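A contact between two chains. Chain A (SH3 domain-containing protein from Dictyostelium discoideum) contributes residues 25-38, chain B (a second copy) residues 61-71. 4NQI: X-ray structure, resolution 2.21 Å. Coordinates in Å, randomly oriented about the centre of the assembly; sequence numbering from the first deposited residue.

Chain A, residues 25-38: NNLKVNSPPLFTEV
Chain B, residues 61-71: DTLTRLTIHNG

Chain A is helical throughout 25-38, with a wider pi-type turn at 26-30 and a kink at P32(A) and P33(A), whose ring nitrogens have no hydrogen to give to the preceding turn. Chain B enters at D61(B) already in a helix, and L66(B) N to L63(B) O (3.2 Å) and I68(B) N to R65(B) O (3.2 Å) are i to i-3 bonds; N70(B) is extended (phi/psi -119/106). The stretches run in opposite directions: CA atoms pair N26(A) with H69(B) at 7.1 Å, L34(A) with L66(B) at 6.3 Å and V38(A) with T62(B) at 5.4 Å, and 600 Å² is buried.

L66(B) anchors the apolar centre. Its CA-CB bond points sideways, but the m,t rotamer (-65°, 180°) brings CD2 over one face of F35(A), 3.9 Å from the ring centroid, and within 4.1 Å of both L34(A) CB and V38(A) CG2. The CA-CB bond of F35(A) points away from chain B; chi1 -80° and chi2 85° bring its ring back. The CA-CB bond of L34(A) points toward chain B, and the m,t rotamer (-78°, -179°) sets CD1 3.6 Å from R65(B) O and 4.0 Å from H69(B) ND1, at the imidazole edge; this nitrogen is buried without a partner. Branched V38(A), chi1 t, reaches two ways: CG1 lies 4.1 Å from L63(B) CD2, while CG2, besides meeting L66(B), lies 3.6 Å from T62(B) OG1, the threonine being p.

The polar end carries the one direct hydrogen bond: N26(A) ND2 donates to N70(B) OD1 (3.1 Å, 168°). N26(A) is t (chi2 38°); N70(B) is m (chi2 -75°), and its amide suits both roles, OD1 accepting while ND2 donates to L66(B) O, 2.9 Å. N30(A), chi1 m, lays CB over the H69(B) ring (chi1 -71°, chi2 110°), 4.0 Å from its centroid. A water donates to L34(A) O (2.5 Å) and T62(B) O (2.9 Å), linking the two backbones.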

ATOM      1  N   ASN A  25      17.520 -28.495 -21.491  1.00 61.03           N
ATOM      2  CA  ASN A  25      17.034 -27.454 -22.392  1.00 57.51           C
ATOM      3  C   ASN A  25      16.254 -26.355 -21.664  1.00 53.67           C
ATOM      4  O   ASN A  25      16.484 -25.165 -21.894  1.00 52.12           O
ATOM      5  CB  ASN A  25      16.185 -28.067 -23.511  1.00 54.59           C
ATOM      6  CG  ASN A  25      15.737 -27.041 -24.538  1.00 58.11           C
ATOM      7  OD1 ASN A  25      16.538 -26.553 -25.338  1.00 54.99           O
ATOM      8  ND2 ASN A  25      14.445 -26.724 -24.532  1.00 59.16           N
ATOM      9  N   ASN A  26      15.342 -26.753 -20.779  1.00 47.88           N
ATOM     10  CA  ASN A  26      14.544 -25.796 -20.016  1.00 50.99           C
ATOM     11  C   ASN A  26      15.396 -24.837 -19.182  1.00 51.43           C
ATOM     12  O   ASN A  26      15.147 -23.628 -19.161  1.00 54.08           O
ATOM     13  CB  ASN A  26      13.553 -26.528 -19.110  1.00 55.01           C
ATOM     14  CG  ASN A  26      12.665 -25.577 -18.329  1.00 61.47           C
ATOM     15  OD1 ASN A  26      12.246 -24.538 -18.843  1.00 60.80           O
ATOM     16  ND2 ASN A  26      12.378 -25.924 -17.078  1.00 65.45           N
ATOM     17  N   LEU A  27      16.394 -25.385 -18.494  1.00 47.15           N
ATOM     18  CA  LEU A  27      17.291 -24.590 -17.659  1.00 47.94           C
ATOM     19  C   LEU A  27      18.227 -23.744 -18.509  1.00 51.51           C
ATOM     20  O   LEU A  27      18.599 -22.635 -18.122  1.00 47.68           O
ATOM     21  CB  LEU A  27      18.112 -25.497 -16.737  1.00 47.63           C
ATOM     22  CG  LEU A  27      17.392 -26.086 -15.524  1.00 56.10           C
ATOM     23  CD1 LEU A  27      18.295 -27.044 -14.755  1.00 58.93           C
ATOM     24  CD2 LEU A  27      16.903 -24.971 -14.614  1.00 51.28           C
ATOM     25  N   LYS A  28      18.602 -24.275 -19.668  1.00 45.29           N
ATOM     26  CA  LYS A  28      19.558 -23.617 -20.550  1.00 50.67           C
ATOM     27  C   LYS A  28      18.896 -22.542 -21.414  1.00 45.91           C
ATOM     28  O   LYS A  28      19.396 -21.416 -21.510  1.00 38.25           O
ATOM     29  CB  LYS A  28      20.239 -24.658 -21.443  1.00 53.78           C
ATOM     30  CG  LYS A  28      21.420 -24.142 -22.238  1.00 57.81           C
ATOM     31  CD  LYS A  28      21.981 -25.239 -23.135  1.00 61.66           C
ATOM     32  CE  LYS A  28      22.108 -24.748 -24.567  1.00 63.96           C
ATOM     33  NZ  LYS A  28      22.739 -25.757 -25.460  1.00 61.14           N
ATOM     34  N   VAL A  29      17.765 -22.892 -22.025  1.00 48.90           N
ATOM     35  CA  VAL A  29      17.132 -22.047 -23.036  1.00 52.39           C
ATOM     36  C   VAL A  29      15.936 -21.236 -22.527  1.00 46.66           C
ATOM     37  O   VAL A  29      15.916 -20.009 -22.650  1.00 46.89           O
ATOM     38  CB  VAL A  29      16.692 -22.888 -24.255  1.00 53.53           C
ATOM     39  CG1 VAL A  29      15.877 -22.047 -25.224  1.00 52.52           C
ATOM     40  CG2 VAL A  29      17.903 -23.483 -24.958  1.00 55.09           C
ATOM     41  N   ASN A  30      14.943 -21.925 -21.969  1.00 47.57           N
ATOM     42  CA  ASN A  30      13.674 -21.303 -21.599  1.00 50.62           C
ATOM     43  C   ASN A  30      13.721 -20.416 -20.351  1.00 55.73           C
ATOM     44  O   ASN A  30      13.238 -19.286 -20.368  1.00 63.94           O
ATOM     45  CB  ASN A  30      12.591 -22.377 -21.423  1.00 47.75           C
ATOM     46  CG  ASN A  30      12.310 -23.144 -22.702  1.00 52.91           C
ATOM     47  OD1 ASN A  30      12.490 -22.623 -23.804  1.00 53.76           O
ATOM     48  ND2 ASN A  30      11.858 -24.387 -22.560  1.00 54.76           N
ATOM     49  N   SER A  31      14.301 -20.940 -19.275  1.00 53.27           N
ATOM     50  CA  SER A  31      14.249 -20.296 -17.958  1.00 55.22           C
ATOM     51  C   SER A  31      14.907 -18.910 -17.810  1.00 55.90           C
ATOM     52  O   SER A  31      14.287 -18.006 -17.250  1.00 56.20           O
ATOM     53  CB  SER A  31      14.754 -21.251 -16.868  1.00 56.62           C
ATOM     54  OG  SER A  31      13.948 -22.413 -16.805  1.00 61.36           O
ATOM     55  N   PRO A  32      16.159 -18.738 -18.284  1.00 55.78           N
ATOM     56  CA  PRO A  32      16.794 -17.429 -18.058  1.00 54.70           C
ATOM     57  C   PRO A  32      16.038 -16.192 -18.591  1.00 51.60           C
ATOM     58  O   PRO A  32      15.999 -15.190 -17.877  1.00 43.84           O
ATOM     59  CB  PRO A  32      18.169 -17.577 -18.727  1.00 52.01           C
ATOM     60  CG  PRO A  32      18.433 -19.043 -18.710  1.00 53.26           C
ATOM     61  CD  PRO A  32      17.096 -19.700 -18.898  1.00 51.96           C
ATOM     62  N   PRO A  33      15.456 -16.248 -19.808  1.00 50.92           N
ATOM     63  CA  PRO A  33      14.689 -15.056 -20.196  1.00 49.86           C
ATOM     64  C   PRO A  33      13.375 -14.891 -19.421  1.00 48.86           C
ATOM     65  O   PRO A  33      12.936 -13.759 -19.219  1.00 51.61           O
ATOM     66  CB  PRO A  33      14.414 -15.275 -21.690  1.00 53.09           C
ATOM     67  CG  PRO A  33      14.586 -16.732 -21.911  1.00 55.37           C
ATOM     68  CD  PRO A  33      15.625 -17.183 -20.935  1.00 54.15           C
ATOM     69  N   LEU A  34      12.761 -15.996 -19.000  1.00 47.37           N
ATOM     70  CA  LEU A  34      11.530 -15.938 -18.211  1.00 42.61           C
ATOM     71  C   LEU A  34      11.770 -15.327 -16.834  1.00 44.32           C
ATOM     72  O   LEU A  34      11.005 -14.471 -16.384  1.00 46.80           O
ATOM     73  CB  LEU A  34      10.902 -17.329 -18.065  1.00 49.07           C
ATOM     74  CG  LEU A  34      10.117 -17.873 -19.262  1.00 57.53           C
ATOM     75  CD1 LEU A  34       9.520 -19.249 -18.966  1.00 56.09           C
ATOM     76  CD2 LEU A  34       9.026 -16.895 -19.668  1.00 57.89           C
ATOM     77  N   PHE A  35      12.831 -15.770 -16.165  1.00 43.40           N
ATOM     78  CA  PHE A  35      13.161 -15.268 -14.833  1.00 43.67           C
ATOM     79  C   PHE A  35      13.719 -13.842 -14.867  1.00 47.20           C
ATOM     80  O   PHE A  35      13.549 -13.082 -13.912  1.00 45.24           O
ATOM     81  CB  PHE A  35      14.128 -16.220 -14.123  1.00 41.40           C
ATOM     82  CG  PHE A  35      13.459 -17.425 -13.517  1.00 48.06           C
ATOM     83  CD1 PHE A  35      13.216 -18.563 -14.275  1.00 48.70           C
ATOM     84  CD2 PHE A  35      13.076 -17.418 -12.185  1.00 45.99           C
ATOM     85  CE1 PHE A  35      12.601 -19.669 -13.714  1.00 43.47           C
ATOM     86  CE2 PHE A  35      12.460 -18.521 -11.619  1.00 44.99           C
ATOM     87  CZ  PHE A  35      12.223 -19.647 -12.384  1.00 42.34           C
ATOM     88  N   THR A  36      14.380 -13.483 -15.964  1.00 44.37           N
ATOM     89  CA  THR A  36      14.897 -12.125 -16.134  1.00 47.48           C
ATOM     90  C   THR A  36      13.747 -11.125 -16.280  1.00 46.34           C
ATOM     91  O   THR A  36      13.820 -10.000 -15.779  1.00 49.27           O
ATOM     92  CB  THR A  36      15.852 -12.030 -17.342  1.00 49.47           C
ATOM     93  OG1 THR A  36      16.972 -12.899 -17.133  1.00 46.91           O
ATOM     94  CG2 THR A  36      16.362 -10.613 -17.519  1.00 46.45           C
ATOM     95  N   GLU A  37      12.681 -11.545 -16.955  1.00 48.89           N
ATOM     96  CA  GLU A  37      11.499 -10.702 -17.111  1.00 48.66           C
ATOM     97  C   GLU A  37      10.820 -10.425 -15.772  1.00 50.27           C
ATOM     98  O   GLU A  37      10.275  -9.340 -15.561  1.00 48.62           O
ATOM     99  CB  GLU A  37      10.508 -11.344 -18.078  1.00 52.27           C
ATOM    100  CG  GLU A  37      10.958 -11.307 -19.529  1.00 62.71           C
ATOM    101  CD  GLU A  37      11.315  -9.907 -19.997  1.00 69.72           C
ATOM    102  OE1 GLU A  37      10.394  -9.090 -20.207  1.00 68.39           O
ATOM    103  OE2 GLU A  37      12.520  -9.624 -20.162  1.00 75.22           O
ATOM    104  N   VAL A  38      10.849 -11.410 -14.875  1.00 45.86           N
ATOM    105  CA  VAL A  38      10.349 -11.225 -13.516  1.00 38.22           C
ATOM    106  C   VAL A  38      11.171 -10.159 -12.792  1.00 44.32           C
ATOM    107  O   VAL A  38      10.617  -9.286 -12.115  1.00 41.12           O
ATOM    108  CB  VAL A  38      10.395 -12.538 -12.715  1.00 36.07           C
ATOM    109  CG1 VAL A  38      10.025 -12.294 -11.255  1.00 33.40           C
ATOM    110  CG2 VAL A  38       9.464 -13.573 -13.335  1.00 33.03           C
TER
ATOM    111  N   ASP B  61       1.804 -11.129 -14.206  1.00 52.69           N
ATOM    112  CA  ASP B  61       1.801 -11.816 -15.497  1.00 59.23           C
ATOM    113  C   ASP B  61       3.122 -12.528 -15.786  1.00 54.85           C
ATOM    114  O   ASP B  61       3.128 -13.621 -16.355  1.00 56.96           O
ATOM    115  CB  ASP B  61       1.466 -10.842 -16.630  1.00 71.07           C
ATOM    116  CG  ASP B  61       1.356 -11.532 -17.982  1.00 83.22           C
ATOM    117  OD1 ASP B  61       0.295 -12.127 -18.263  1.00 88.89           O
ATOM    118  OD2 ASP B  61       2.327 -11.474 -18.767  1.00 86.14           O
ATOM    119  N   THR B  62       4.236 -11.908 -15.397  1.00 48.80           N
ATOM    120  CA  THR B  62       5.551 -12.519 -15.585  1.00 47.25           C
ATOM    121  C   THR B  62       5.685 -13.789 -14.750  1.00 44.34           C
ATOM    122  O   THR B  62       6.354 -14.739 -15.156  1.00 42.84           O
ATOM    123  CB  THR B  62       6.708 -11.547 -15.246  1.00 46.89           C
ATOM    124  OG1 THR B  62       6.730 -11.282 -13.838  1.00 50.99           O
ATOM    125  CG2 THR B  62       6.551 -10.241 -16.004  1.00 40.83           C
ATOM    126  N   LEU B  63       5.046 -13.799 -13.585  1.00 46.42           N
ATOM    127  CA  LEU B  63       5.053 -14.970 -12.714  1.00 45.02           C
ATOM    128  C   LEU B  63       4.200 -16.091 -13.304  1.00 45.04           C
ATOM    129  O   LEU B  63       4.562 -17.267 -13.221  1.00 44.21           O
ATOM    130  CB  LEU B  63       4.558 -14.603 -11.313  1.00 43.83           C
ATOM    131  CG  LEU B  63       5.482 -13.691 -10.502  1.00 41.96           C
ATOM    132  CD1 LEU B  63       4.799 -13.195  -9.238  1.00 44.58           C
ATOM    133  CD2 LEU B  63       6.763 -14.421 -10.142  1.00 39.05           C
ATOM    134  N   THR B  64       3.067 -15.720 -13.901  1.00 43.79           N
ATOM    135  CA  THR B  64       2.198 -16.676 -14.581  1.00 48.45           C
ATOM    136  C   THR B  64       2.936 -17.338 -15.743  1.00 44.84           C
ATOM    137  O   THR B  64       2.791 -18.538 -15.976  1.00 48.43           O
ATOM    138  CB  THR B  64       0.912 -15.997 -15.107  1.00 49.92           C
ATOM    139  OG1 THR B  64       0.148 -15.495 -14.005  1.00 54.22           O
ATOM    140  CG2 THR B  64       0.059 -16.983 -15.883  1.00 50.79           C
ATOM    141  N   ARG B  65       3.737 -16.551 -16.459  1.00 45.52           N
ATOM    142  CA  ARG B  65       4.468 -17.049 -17.621  1.00 48.64           C
ATOM    143  C   ARG B  65       5.552 -18.069 -17.260  1.00 51.95           C
ATOM    144  O   ARG B  65       6.044 -18.784 -18.132  1.00 47.77           O
ATOM    145  CB  ARG B  65       5.064 -15.887 -18.426  1.00 48.35           C
ATOM    146  CG  ARG B  65       4.023 -15.015 -19.126  1.00 57.12           C
ATOM    147  CD  ARG B  65       4.680 -13.989 -20.041  1.00 64.39           C
ATOM    148  NE  ARG B  65       5.514 -14.634 -21.050  1.00 76.65           N
ATOM    149  CZ  ARG B  65       5.066 -15.064 -22.225  1.00 80.32           C
ATOM    150  NH1 ARG B  65       3.786 -14.914 -22.545  1.00 83.40           N
ATOM    151  NH2 ARG B  65       5.896 -15.644 -23.080  1.00 77.45           N
ATOM    152  N   LEU B  66       5.920 -18.136 -15.982  1.00 55.16           N
ATOM    153  CA  LEU B  66       6.851 -19.158 -15.509  1.00 54.98           C
ATOM    154  C   LEU B  66       6.243 -20.545 -15.704  1.00 53.62           C
ATOM    155  O   LEU B  66       6.955 -21.522 -15.947  1.00 52.23           O
ATOM    156  CB  LEU B  66       7.182 -18.955 -14.027  1.00 50.70           C
ATOM    157  CG  LEU B  66       7.932 -17.698 -13.583  1.00 46.16           C
ATOM    158  CD1 LEU B  66       8.154 -17.703 -12.073  1.00 50.06           C
ATOM    159  CD2 LEU B  66       9.262 -17.579 -14.300  1.00 43.16           C
ATOM    160  N   THR B  67       4.917 -20.613 -15.607  1.00 53.70           N
ATOM    161  CA  THR B  67       4.182 -21.874 -15.679  1.00 55.91           C
ATOM    162  C   THR B  67       4.032 -22.400 -17.103  1.00 60.23           C
ATOM    163  O   THR B  67       3.420 -23.448 -17.316  1.00 63.68           O
ATOM    164  CB  THR B  67       2.779 -21.737 -15.064  1.00 55.05           C
ATOM    165  OG1 THR B  67       1.982 -20.871 -15.883  1.00 58.80           O
ATOM    166  CG2 THR B  67       2.869 -21.170 -13.658  1.00 54.44           C
ATOM    167  N   ILE B  68       4.572 -21.669 -18.073  1.00 61.83           N
ATOM    168  CA  ILE B  68       4.563 -22.128 -19.458  1.00 61.23           C
ATOM    169  C   ILE B  68       5.440 -23.372 -19.594  1.00 64.25           C
ATOM    170  O   ILE B  68       5.046 -24.354 -20.227  1.00 68.54           O
ATOM    171  CB  ILE B  68       5.055 -21.029 -20.427  1.00 57.43           C
ATOM    172  CG1 ILE B  68       4.081 -19.846 -20.435  1.00 55.05           C
ATOM    173  CG2 ILE B  68       5.219 -21.583 -21.837  1.00 56.34           C
ATOM    174  CD1 ILE B  68       4.635 -18.587 -21.081  1.00 49.47           C
ATOM    175  N   HIS B  69       6.619 -23.329 -18.976  1.00 66.46           N
ATOM    176  CA  HIS B  69       7.596 -24.410 -19.092  1.00 63.97           C
ATOM    177  C   HIS B  69       7.876 -25.106 -17.759  1.00 63.64           C
ATOM    178  O   HIS B  69       8.573 -26.121 -17.720  1.00 66.55           O
ATOM    179  CB  HIS B  69       8.906 -23.880 -19.683  1.00 57.85           C
ATOM    180  CG  HIS B  69       8.812 -23.515 -21.132  1.00 64.33           C
ATOM    181  ND1 HIS B  69       8.865 -22.213 -21.579  1.00 68.52           N
ATOM    182  CD2 HIS B  69       8.676 -24.286 -22.236  1.00 66.06           C
ATOM    183  CE1 HIS B  69       8.764 -22.197 -22.896  1.00 68.91           C
ATOM    184  NE2 HIS B  69       8.648 -23.443 -23.320  1.00 69.50           N
ATOM    185  N   ASN B  70       7.336 -24.558 -16.675  1.00 60.20           N
ATOM    186  CA  ASN B  70       7.544 -25.138 -15.351  1.00 56.21           C
ATOM    187  C   ASN B  70       6.240 -25.587 -14.691  1.00 57.16           C
ATOM    188  O   ASN B  70       5.438 -24.759 -14.242  1.00 63.35           O
ATOM    189  CB  ASN B  70       8.298 -24.157 -14.446  1.00 56.01           C
ATOM    190  CG  ASN B  70       9.617 -23.703 -15.048  1.00 59.22           C
ATOM    191  OD1 ASN B  70      10.594 -24.454 -15.073  1.00 59.92           O
ATOM    192  ND2 ASN B  70       9.650 -22.467 -15.537  1.00 61.00           N
ATOM    193  N   GLY B  71       6.036 -26.901 -14.644  1.00 49.09           N
ATOM    194  CA  GLY B  71       4.864 -27.479 -14.009  1.00 42.08           C
ATOM    195  C   GLY B  71       5.203 -28.019 -12.633  1.00 47.05           C
ATOM    196  O   GLY B  71       6.094 -27.495 -11.961  1.00 53.44           O
TER
HETATM  197  O   HOH W   1       8.613 -14.294 -16.963  1.00 41.07           O